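SPCC1919.03c protein (Schizosaccharomyces pombe, PDB 2QRD) is the beta subunit of AMP-activated protein kinase and probably mediates heterotrimer assembly and defines the kinase's location and substrate specificity. Local coordinates at residues 37-42 with 86-91. Sequence-based numbering, arbitrary orientation.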
ATOM      1  N   LYS B  37      20.744  -6.208 -10.064  1.00 54.71           N
ATOM      2  CA  LYS B  37      19.514  -6.885  -9.688  1.00 55.92           C
ATOM      3  C   LYS B  37      18.761  -6.110  -8.618  1.00 55.23           C
ATOM      4  O   LYS B  37      19.312  -5.766  -7.582  1.00 55.52           O
ATOM      5  CB  LYS B  37      19.768  -8.352  -9.262  1.00 55.80           C
ATOM      6  CG  LYS B  37      20.621  -8.499  -7.986  1.00 57.58           C
ATOM      7  CD  LYS B  37      20.974  -9.960  -7.688  1.00 57.76           C
ATOM      8  CE  LYS B  37      22.181 -10.059  -6.749  1.00 59.77           C
ATOM      9  NZ  LYS B  37      22.631 -11.480  -6.575  1.00 60.39           N
ATOM     10  N   CYS B  38      17.491  -5.857  -8.891  1.00 55.40           N
ATOM     11  CA  CYS B  38      16.603  -5.180  -7.958  1.00 54.30           C
ATOM     12  C   CYS B  38      15.660  -6.200  -7.303  1.00 52.67           C
ATOM     13  O   CYS B  38      15.092  -7.040  -8.001  1.00 52.44           O
ATOM     14  CB  CYS B  38      15.860  -4.050  -8.687  1.00 54.11           C
ATOM     15  SG  CYS B  38      14.517  -3.360  -7.750  1.00 58.77           S
ATOM     16  N   ILE B  39      15.534  -6.153  -5.966  1.00 51.45           N
ATOM     17  CA  ILE B  39      14.765  -7.175  -5.225  1.00 50.22           C
ATOM     18  C   ILE B  39      13.269  -7.093  -5.445  1.00 49.72           C
ATOM     19  O   ILE B  39      12.550  -8.010  -5.051  1.00 49.78           O
ATOM     20  CB  ILE B  39      15.026  -7.239  -3.673  1.00 50.15           C
ATOM     21  CG1 ILE B  39      14.486  -5.997  -2.945  1.00 50.76           C
ATOM     22  CG2 ILE B  39      16.497  -7.567  -3.350  1.00 50.11           C
ATOM     23  CD1 ILE B  39      14.328  -6.197  -1.444  1.00 49.76           C
ATOM     24  N   LEU B  40      12.796  -6.011  -6.067  1.00 48.90           N
ATOM     25  CA  LEU B  40      11.365  -5.872  -6.338  1.00 48.08           C
ATOM     26  C   LEU B  40      10.923  -6.841  -7.406  1.00 48.38           C
ATOM     27  O   LEU B  40       9.756  -7.231  -7.441  1.00 48.29           O
ATOM     28  CB  LEU B  40      10.973  -4.450  -6.721  1.00 47.67           C
ATOM     29  CG  LEU B  40      10.601  -3.532  -5.561  1.00 46.19           C
ATOM     30  CD1 LEU B  40      10.217  -2.188  -6.094  1.00 41.92           C
ATOM     31  CD2 LEU B  40       9.459  -4.107  -4.699  1.00 46.56           C
ATOM     32  N   ASN B  41      11.860  -7.225  -8.268  1.00 48.34           N
ATOM     33  CA  ASN B  41      11.586  -8.174  -9.329  1.00 49.17           C
ATOM     34  C   ASN B  41      11.396  -9.597  -8.822  1.00 49.81           C
ATOM     35  O   ASN B  41      11.291 -10.542  -9.598  1.00 49.70           O
ATOM     36  CB  ASN B  41      12.706  -8.125 -10.349  1.00 49.17           C
ATOM     37  CG  ASN B  41      12.810  -6.809 -10.976  1.00 47.44           C
ATOM     38  OD1 ASN B  41      11.830  -6.091 -11.048  1.00 46.03           O
ATOM     39  ND2 ASN B  41      14.003  -6.453 -11.427  1.00 46.96           N
ATOM     40  N   SER B  42      11.346  -9.716  -7.501  1.00 50.95           N
ATOM     41  CA  SER B  42      11.144 -10.982  -6.827  1.00 51.96           C
ATOM     42  C   SER B  42       9.702 -11.084  -6.306  1.00 52.32           C
ATOM     43  O   SER B  42       9.107 -10.080  -5.896  1.00 52.17           O
ATOM     44  CB  SER B  42      12.179 -11.111  -5.700  1.00 51.85           C
ATOM     45  OG  SER B  42      11.696 -11.873  -4.616  1.00 53.06           O
ATOM     46  N   TYR B  86      12.815  -4.537   6.932  1.00 50.79           N
ATOM     47  CA  TYR B  86      13.064  -3.703   5.769  1.00 51.11           C
ATOM     48  C   TYR B  86      11.782  -3.395   5.024  1.00 51.54           C
ATOM     49  O   TYR B  86      10.992  -4.283   4.812  1.00 53.11           O
ATOM     50  CB  TYR B  86      14.048  -4.442   4.863  1.00 51.39           C
ATOM     51  CG  TYR B  86      15.352  -4.732   5.564  1.00 50.73           C
ATOM     52  CD1 TYR B  86      15.566  -5.955   6.192  1.00 51.34           C
ATOM     53  CD2 TYR B  86      16.361  -3.768   5.627  1.00 49.37           C
ATOM     54  CE1 TYR B  86      16.746  -6.222   6.845  1.00 50.77           C
ATOM     55  CE2 TYR B  86      17.545  -4.016   6.262  1.00 49.61           C
ATOM     56  CZ  TYR B  86      17.741  -5.239   6.884  1.00 52.38           C
ATOM     57  OH  TYR B  86      18.931  -5.506   7.546  1.00 52.91           O
ATOM     58  N   VAL B  87      11.557  -2.139   4.649  1.00 51.98           N
ATOM     59  CA  VAL B  87      10.393  -1.741   3.849  1.00 51.72           C
ATOM     60  C   VAL B  87      10.856  -1.246   2.449  1.00 51.55           C
ATOM     61  O   VAL B  87      11.606  -0.254   2.326  1.00 50.06           O
ATOM     62  CB  VAL B  87       9.625  -0.545   4.472  1.00 52.60           C
ATOM     63  CG1 VAL B  87       8.178  -0.437   3.919  1.00 51.24           C
ATOM     64  CG2 VAL B  87       9.688  -0.545   5.968  1.00 52.31           C
ATOM     65  N   THR B  88      10.403  -1.917   1.398  1.00 51.88           N
ATOM     66  CA  THR B  88      10.613  -1.368   0.057  1.00 52.26           C
ATOM     67  C   THR B  88       9.354  -0.688  -0.359  1.00 52.10           C
ATOM     68  O   THR B  88       8.363  -1.340  -0.624  1.00 52.43           O
ATOM     69  CB  THR B  88      11.081  -2.409  -0.907  1.00 51.71           C
ATOM     70  OG1 THR B  88      12.301  -2.922  -0.397  1.00 52.07           O
ATOM     71  CG2 THR B  88      11.322  -1.811  -2.284  1.00 52.47           C
ATOM     72  N   THR B  89       9.364   0.646  -0.320  1.00 52.46           N
ATOM     73  CA  THR B  89       8.192   1.360  -0.771  1.00 52.73           C
ATOM     74  C   THR B  89       8.267   1.690  -2.236  1.00 52.73           C
ATOM     75  O   THR B  89       9.231   2.281  -2.696  1.00 53.84           O
ATOM     76  CB  THR B  89       7.694   2.536   0.144  1.00 53.00           C
ATOM     77  OG1 THR B  89       7.433   3.710  -0.640  1.00 55.57           O
ATOM     78  CG2 THR B  89       8.579   2.823   1.259  1.00 51.11           C
ATOM     79  N   ALA B  90       7.253   1.216  -2.949  1.00 52.89           N
ATOM     80  CA  ALA B  90       7.023   1.478  -4.376  1.00 52.74           C
ATOM     81  C   ALA B  90       5.930   2.538  -4.512  1.00 52.27           C
ATOM     82  O   ALA B  90       4.783   2.354  -4.086  1.00 52.04           O
ATOM     83  CB  ALA B  90       6.637   0.193  -5.107  1.00 51.66           C
ATOM     84  N   MET B  91       6.323   3.669  -5.060  1.00 51.68           N
ATOM     85  CA  MET B  91       5.465   4.793  -5.142  1.00 51.85           C
ATOM     86  C   MET B  91       5.052   5.116  -6.590  1.00 51.54           C
ATOM     87  O   MET B  91       5.878   5.119  -7.499  1.00 50.93           O
ATOM     88  CB  MET B  91       6.166   5.961  -4.503  1.00 52.89           C
ATOM     89  CG  MET B  91       5.764   7.298  -5.048  1.00 55.25           C
ATOM     90  SD  MET B  91       4.615   8.084  -3.975  1.00 66.00           S
ATOM     91  CE  MET B  91       5.405   9.702  -3.931  1.00 57.41           C
TER
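Leu40 and Thr88 form the nearest CA pair, 7.9 Å apart, between a 3-10 turn at 39-41 and strand 85-93, an outermost strand of the chain's antiparallel sheet in the beta-subunit interaction domain. The turn is defined by bonds from Asn41 N to Cys38 O (3.2 Å) and from Ser42 N to Ile39 O; Leu40 N also gives a long hydrogen bond to Cys38 SG, 3.6 Å. On the strand, Thr88 and Ala90 alternate with Thr89, whose CB points away, so the turn packs on one face of the sheet. Meanwhile the strand pairs in parallel with a strand of another protein's chain, continuing the sheet across the interface. Leu40 and Thr88 reach toward each other: chi1 of -60°, measured to OG1, leaves Thr88 CG2 anti to the backbone N, 3.8 Å from Leu40 CG and equally near Leu40 CD2. Leu40 CD1 extends the apolar contact to Ala90 CB at 4.4 Å; the Ala90 side chain lies about 7 Å from bound ADP. Trp13 of the kinase subunit ssp2 also packs on Leu40, so the patch adjoins the kinase interface. The hydroxyl of Thr88 is satisfied by a hydrogen bond with Thr79 OG1 on the adjacent strand, while Ile39 CD1 lies 4.0 Å from Thr88 OG1.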